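Local coordinates for histone-lysine N-methyltransferase family member SUVH9 (Arabidopsis thaliana, PDB 4NJ5), which plays a role in gene silencing, appears to lack methyltransferase activity, and may bind methylated DNA and recruit RNA polymerase V to chromatin, at residues A[338-343]-A[350-355]; A[469-474]-A[484-489]. All coordinates share one frame; numbering follows the deposited sequence.

Contact 1 of 2, residues A[338-343]-A[350-355]; sequences HECGSA and CRNRVT. With ZN (zinc ion), chain C; ZN (zinc ion), chain B.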
loop_
_atom_site.group_PDB
_atom_site.type_symbol
_atom_site.label_atom_id
_atom_site.label_comp_id
_atom_site.label_asym_id
_atom_site.label_seq_id
_atom_site.Cartn_x
_atom_site.Cartn_y
_atom_site.Cartn_z
ATOM N N HIS A 338 -2.481 -1.495 -22.969
ATOM C CA HIS A 338 -2.962 -2.595 -23.797
ATOM C C HIS A 338 -2.605 -3.930 -23.150
ATOM O O HIS A 338 -1.460 -4.382 -23.228
ATOM C CB HIS A 338 -2.357 -2.529 -25.203
ATOM C CG HIS A 338 -2.699 -1.282 -25.959
ATOM N ND1 HIS A 338 -3.787 -1.195 -26.797
ATOM C CD2 HIS A 338 -2.085 -0.075 -26.009
ATOM C CE1 HIS A 338 -3.836 0.015 -27.330
ATOM N NE2 HIS A 338 -2.814 0.712 -26.869
ATOM N N GLU A 339 -3.582 -4.551 -22.498
ATOM C CA GLU A 339 -3.384 -5.881 -21.936
ATOM C C GLU A 339 -3.568 -6.926 -23.023
ATOM O O GLU A 339 -4.177 -6.654 -24.055
ATOM C CB GLU A 339 -4.350 -6.141 -20.773
ATOM C CG GLU A 339 -3.950 -5.445 -19.481
ATOM C CD GLU A 339 -4.837 -5.811 -18.304
ATOM O OE1 GLU A 339 -5.643 -6.762 -18.421
ATOM O OE2 GLU A 339 -4.719 -5.141 -17.256
ATOM N N CYS A 340 -3.035 -8.121 -22.799
ATOM C CA CYS A 340 -3.240 -9.215 -23.734
ATOM C C CYS A 340 -4.696 -9.656 -23.717
ATOM O O CYS A 340 -5.353 -9.614 -22.679
ATOM C CB CYS A 340 -2.332 -10.387 -23.391
ATOM S SG CYS A 340 -0.584 -9.981 -23.479
ATOM N N GLY A 341 -5.196 -10.070 -24.876
ATOM C CA GLY A 341 -6.564 -10.543 -24.992
ATOM C C GLY A 341 -6.647 -11.931 -25.600
ATOM O O GLY A 341 -5.661 -12.671 -25.615
ATOM N N SER A 342 -7.827 -12.279 -26.110
ATOM C CA SER A 342 -8.061 -13.608 -26.659
ATOM C C SER A 342 -7.208 -13.885 -27.895
ATOM O O SER A 342 -6.915 -15.038 -28.207
ATOM C CB SER A 342 -9.548 -13.811 -26.975
ATOM O OG SER A 342 -10.023 -12.828 -27.878
ATOM N N ALA A 343 -6.807 -12.829 -28.593
ATOM C CA ALA A 343 -5.950 -12.986 -29.762
ATOM C C ALA A 343 -4.515 -13.349 -29.365
ATOM O O ALA A 343 -3.750 -13.862 -30.180
ATOM C CB ALA A 343 -5.977 -11.730 -30.624
ATOM N N CYS A 350 0.187 -14.812 -17.633
ATOM C CA CYS A 350 0.992 -13.745 -18.224
ATOM C C CYS A 350 0.890 -12.434 -17.440
ATOM O O CYS A 350 -0.193 -12.039 -17.007
ATOM C CB CYS A 350 0.586 -13.500 -19.676
ATOM S SG CYS A 350 1.322 -12.007 -20.370
ATOM N N ARG A 351 2.024 -11.759 -17.273
ATOM C CA ARG A 351 2.072 -10.517 -16.500
ATOM C C ARG A 351 1.288 -9.371 -17.145
ATOM O O ARG A 351 1.048 -8.347 -16.511
ATOM C CB ARG A 351 3.520 -10.080 -16.265
ATOM C CG ARG A 351 4.222 -9.542 -17.505
ATOM C CD ARG A 351 5.616 -9.038 -17.166
ATOM N NE ARG A 351 6.419 -8.794 -18.360
ATOM C CZ ARG A 351 7.010 -7.638 -18.642
ATOM N NH1 ARG A 351 6.892 -6.610 -17.815
ATOM N NH2 ARG A 351 7.720 -7.509 -19.754
ATOM N N ASN A 352 0.896 -9.534 -18.403
ATOM C CA ASN A 352 0.156 -8.481 -19.085
ATOM C C ASN A 352 -1.351 -8.742 -19.094
ATOM O O ASN A 352 -2.061 -8.340 -20.018
ATOM C CB ASN A 352 0.685 -8.272 -20.507
ATOM C CG ASN A 352 0.339 -6.902 -21.058
ATOM O OD1 ASN A 352 0.199 -5.936 -20.304
ATOM N ND2 ASN A 352 0.180 -6.813 -22.375
ATOM N N ARG A 353 -1.832 -9.416 -18.052
ATOM C CA ARG A 353 -3.258 -9.704 -17.910
ATOM C C ARG A 353 -3.758 -9.353 -16.509
ATOM O O ARG A 353 -4.490 -10.124 -15.901
ATOM C CB ARG A 353 -3.545 -11.180 -18.211
ATOM C CG ARG A 353 -3.295 -11.609 -19.654
ATOM C CD ARG A 353 -3.714 -13.061 -19.873
ATOM N NE ARG A 353 -3.433 -13.544 -21.226
ATOM C CZ ARG A 353 -4.276 -13.435 -22.251
ATOM N NH1 ARG A 353 -5.452 -12.846 -22.087
ATOM N NH2 ARG A 353 -3.943 -13.912 -23.445
ATOM N N VAL A 354 -3.372 -8.186 -16.006
ATOM C CA VAL A 354 -3.685 -7.805 -14.629
ATOM C C VAL A 354 -5.155 -7.443 -14.390
ATOM O O VAL A 354 -5.849 -8.130 -13.641
ATOM C CB VAL A 354 -2.769 -6.658 -14.141
ATOM C CG1 VAL A 354 -3.199 -6.173 -12.759
ATOM C CG2 VAL A 354 -1.326 -7.124 -14.114
ATOM N N THR A 355 -5.629 -6.373 -15.025
ATOM C CA THR A 355 -6.951 -5.827 -14.708
ATOM C C THR A 355 -8.123 -6.697 -15.172
ATOM O O THR A 355 -9.225 -6.592 -14.630
ATOM C CB THR A 355 -7.129 -4.388 -15.244
ATOM O OG1 THR A 355 -7.149 -4.402 -16.677
ATOM C CG2 THR A 355 -5.998 -3.492 -14.759
HETATM ZN ZN ZN C . 0.815 -11.758 -22.670
HETATM ZN ZN ZN B . -0.264 -10.138 -25.817
#
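In the triangular three-zinc cluster of the pre-SET domain, Cys340 and Cys350 share one zinc ion, and Cys340 alone of the two also holds a second. Cys350 SG lies 2.4 Å from the common zinc, whose other ligands are Cys308 and Cys346; Cys302, Cys314 and Cys344 complete the site of the second. Asn352 belongs to the second shell of the metal site. Asn352 CG stands anti to its backbone N (chi1 -158°), which swings Asn352 ND2 between two acceptors: His338 O at 3.1 Å, met in the carbonyl plane on a lone pair, and, more weakly, Cys340 SG. The Asn352 backbone N donates to Cys350 SG at 3.2 Å, so both thiolates receive an N-H from one residue, which probably eases their negative charge. The cysteine-rich pre-SET fold has little regular secondary structure here, and its backbones meet in the Cys340 N to Asn352 O hydrogen bond of 3.0 Å. Arg353 lays one guanidinium face over Cys340 CB, while its NH2 reaches Gly341 O at 3.0 Å from above the carbonyl plane. Farther from the metals, Glu339 stretches out to Thr355. There Glu339 OE2 takes two bonds: Thr355 N at 2.7 Å comes in on the syn side, and Thr355 OG1 at 2.6 Å from above the carboxylate, 50° out of its plane. This double grip limits how the buried carboxylate can turn.

Contact 2 of 2, residues A[469-474]-A[484-489]; sequences VIVQFV and PRVMLF
Ile470 and Phe489, Gln472 and Met487, and Val474 and Arg485 form the hydrogen-bonded pairs of two antiparallel strands, each pair closing a ring of two backbone bonds. The six bonds are even in length: Gln472 N to Met487 O is 2.9 Å, Arg485 N to Val474 O 2.8 Å. Between them, Phe473 CA directs its hydrogen at Arg485 O from 3.3 Å. The strands make the central hairpin of a four-stranded sheet, flanked by strand 386-389 and by strand 337-338 from the pre-SET part of the chain.

Apolar contacts differ on the two faces. On one, Val471 parts its methyls, CG2 lying alongside Leu488 CD2 at 3.6 Å and CG1 against Val486 CG1; Val486 CG2 meets the Phe473 ring at its edge, and Leu502 packs here too. On the other, the Val474 and Met487 side chains cross at about a right angle, Val474 CB 3.7 Å from Met487 CG, while Gln472 CB, 3.6 Å from Phe489 CE1, and Gln472 CG both lie against that ring.

Among polar groups, Gln472 bends at chi2 (-76°), folding its amide back so that NE2 donates to Val471 O at 2.8 Å, while OE1 accepts from Lys334 N. An alanine here, lacking CG and the amide, would probably leave Lys334 N and Val471 O without these mates and open a gap beside the Phe489 ring. Arg485 leads away to salt bridges with Glu389 and Asp477.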
loop_
_atom_site.group_PDB
_atom_site.type_symbol
_atom_site.label_atom_id
_atom_site.label_comp_id
_atom_site.label_asym_id
_atom_site.label_seq_id
_atom_site.Cartn_x
_atom_site.Cartn_y
_atom_site.Cartn_z
ATOM N N VAL A 469 -5.487 6.792 -4.736
ATOM C CA VAL A 469 -5.816 5.897 -5.840
ATOM C C VAL A 469 -5.704 6.622 -7.178
ATOM O O VAL A 469 -6.273 7.699 -7.358
ATOM C CB VAL A 469 -7.245 5.330 -5.706
ATOM C CG1 VAL A 469 -7.583 4.457 -6.906
ATOM C CG2 VAL A 469 -7.393 4.545 -4.407
ATOM N N ILE A 470 -4.967 6.029 -8.113
ATOM C CA ILE A 470 -4.835 6.604 -9.445
ATOM C C ILE A 470 -5.653 5.844 -10.475
ATOM O O ILE A 470 -6.068 4.698 -10.253
ATOM C CB ILE A 470 -3.371 6.646 -9.927
ATOM C CG1 ILE A 470 -2.824 5.226 -10.092
ATOM C CG2 ILE A 470 -2.513 7.476 -8.980
ATOM C CD1 ILE A 470 -1.505 5.165 -10.828
ATOM N N VAL A 471 -5.859 6.495 -11.614
ATOM C CA VAL A 471 -6.648 5.941 -12.702
ATOM C C VAL A 471 -5.752 5.596 -13.892
ATOM O O VAL A 471 -4.823 6.341 -14.215
ATOM C CB VAL A 471 -7.730 6.950 -13.148
ATOM C CG1 VAL A 471 -8.471 6.451 -14.379
ATOM C CG2 VAL A 471 -8.697 7.227 -12.007
ATOM N N GLN A 472 -6.025 4.456 -14.523
ATOM C CA GLN A 472 -5.389 4.091 -15.785
ATOM C C GLN A 472 -6.440 3.599 -16.773
ATOM O O GLN A 472 -7.344 2.844 -16.406
ATOM C CB GLN A 472 -4.339 2.997 -15.572
ATOM C CG GLN A 472 -3.125 3.424 -14.753
ATOM C CD GLN A 472 -2.157 4.296 -15.533
ATOM O OE1 GLN A 472 -1.184 3.802 -16.113
ATOM N NE2 GLN A 472 -2.415 5.602 -15.545
ATOM N N PHE A 473 -6.323 4.025 -18.026
ATOM C CA PHE A 473 -7.209 3.530 -19.073
ATOM C C PHE A 473 -6.647 2.249 -19.694
ATOM O O PHE A 473 -5.521 2.230 -20.196
ATOM C CB PHE A 473 -7.461 4.606 -20.137
ATOM C CG PHE A 473 -8.211 5.806 -19.619
ATOM C CD1 PHE A 473 -9.498 5.674 -19.117
ATOM C CD2 PHE A 473 -7.632 7.066 -19.637
ATOM C CE1 PHE A 473 -10.191 6.776 -18.635
ATOM C CE2 PHE A 473 -8.322 8.174 -19.160
ATOM C CZ PHE A 473 -9.603 8.027 -18.658
ATOM N N VAL A 474 -7.452 1.199 -19.658
ATOM C CA VAL A 474 -7.071 -0.106 -20.075
ATOM C C VAL A 474 -7.957 -0.756 -21.120
ATOM O O VAL A 474 -9.138 -0.679 -21.091
ATOM C CB VAL A 474 -6.910 -1.036 -18.886
ATOM C CG1 VAL A 474 -6.638 -2.437 -19.323
ATOM C CG2 VAL A 474 -5.832 -0.541 -17.982
ATOM N N PRO A 484 -11.852 2.842 -23.721
ATOM C CA PRO A 484 -11.084 1.962 -22.839
ATOM C C PRO A 484 -11.759 1.864 -21.480
ATOM O O PRO A 484 -12.580 2.713 -21.142
ATOM C CB PRO A 484 -9.752 2.695 -22.700
ATOM C CG PRO A 484 -10.122 4.131 -22.823
ATOM C CD PRO A 484 -11.239 4.179 -23.835
ATOM N N ARG A 485 -11.419 0.841 -20.708
ATOM C CA ARG A 485 -11.969 0.715 -19.369
ATOM C C ARG A 485 -11.232 1.619 -18.385
ATOM O O ARG A 485 -10.117 2.072 -18.649
ATOM C CB ARG A 485 -11.943 -0.742 -18.906
ATOM C CG ARG A 485 -12.750 -1.655 -19.813
ATOM C CD ARG A 485 -12.978 -3.022 -19.208
ATOM N NE ARG A 485 -13.887 -3.803 -20.038
ATOM C CZ ARG A 485 -15.202 -3.872 -19.854
ATOM N NH1 ARG A 485 -15.950 -4.606 -20.670
ATOM N NH2 ARG A 485 -15.769 -3.212 -18.852
ATOM N N VAL A 486 -11.879 1.894 -17.260
ATOM C CA VAL A 486 -11.299 2.721 -16.218
ATOM C C VAL A 486 -10.860 1.809 -15.083
ATOM O O VAL A 486 -11.695 1.207 -14.406
ATOM C CB VAL A 486 -12.328 3.750 -15.700
ATOM C CG1 VAL A 486 -11.674 4.734 -14.744
ATOM C CG2 VAL A 486 -12.979 4.483 -16.871
ATOM N N MET A 487 -9.549 1.686 -14.891
ATOM C CA MET A 487 -9.013 0.781 -13.880
ATOM C C MET A 487 -8.298 1.546 -12.773
ATOM O O MET A 487 -7.525 2.465 -13.041
ATOM C CB MET A 487 -8.068 -0.236 -14.519
ATOM C CG MET A 487 -8.716 -1.086 -15.603
ATOM S SD MET A 487 -10.039 -2.120 -14.959
ATOM C CE MET A 487 -10.377 -3.179 -16.367
ATOM N N LEU A 488 -8.556 1.161 -11.530
ATOM C CA LEU A 488 -8.012 1.881 -10.387
ATOM C C LEU A 488 -6.841 1.148 -9.758
ATOM O O LEU A 488 -6.859 -0.074 -9.618
ATOM C CB LEU A 488 -9.101 2.125 -9.344
ATOM C CG LEU A 488 -10.334 2.840 -9.893
ATOM C CD1 LEU A 488 -11.391 2.967 -8.817
ATOM C CD2 LEU A 488 -9.957 4.209 -10.444
ATOM N N PHE A 489 -5.819 1.909 -9.381
ATOM C CA PHE A 489 -4.629 1.337 -8.773
ATOM C C PHE A 489 -4.290 2.070 -7.486
ATOM O O PHE A 489 -4.445 3.287 -7.398
ATOM C CB PHE A 489 -3.440 1.434 -9.731
ATOM C CG PHE A 489 -3.587 0.609 -10.979
ATOM C CD1 PHE A 489 -4.391 1.040 -12.026
ATOM C CD2 PHE A 489 -2.900 -0.586 -11.117
ATOM C CE1 PHE A 489 -4.520 0.286 -13.176
ATOM C CE2 PHE A 489 -3.025 -1.348 -12.272
ATOM C CZ PHE A 489 -3.836 -0.910 -13.302
#

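Following the chain, strand 337-338 runs into contact 1, which closes the short loop 344-349, itself the source of zinc ligands Cys344 and Cys346. More than a hundred residues later, contact 2 closes the hairpin turn between strands 469-475 and 485-490. The two are in series and neither nest nor cross. Space brings them together, their centres about 14 Å apart: strand 337-338 pairs in parallel with strand 469-475, and the backbone of Glu339 bonds to that of Leu475. Thr355 sits on the hairpin, its OG1 3.3 Å from Val474 CG1 and its CG2 3.7 Å from Phe489 CZ. The pre-SET cluster is thus joined to the SET sheet.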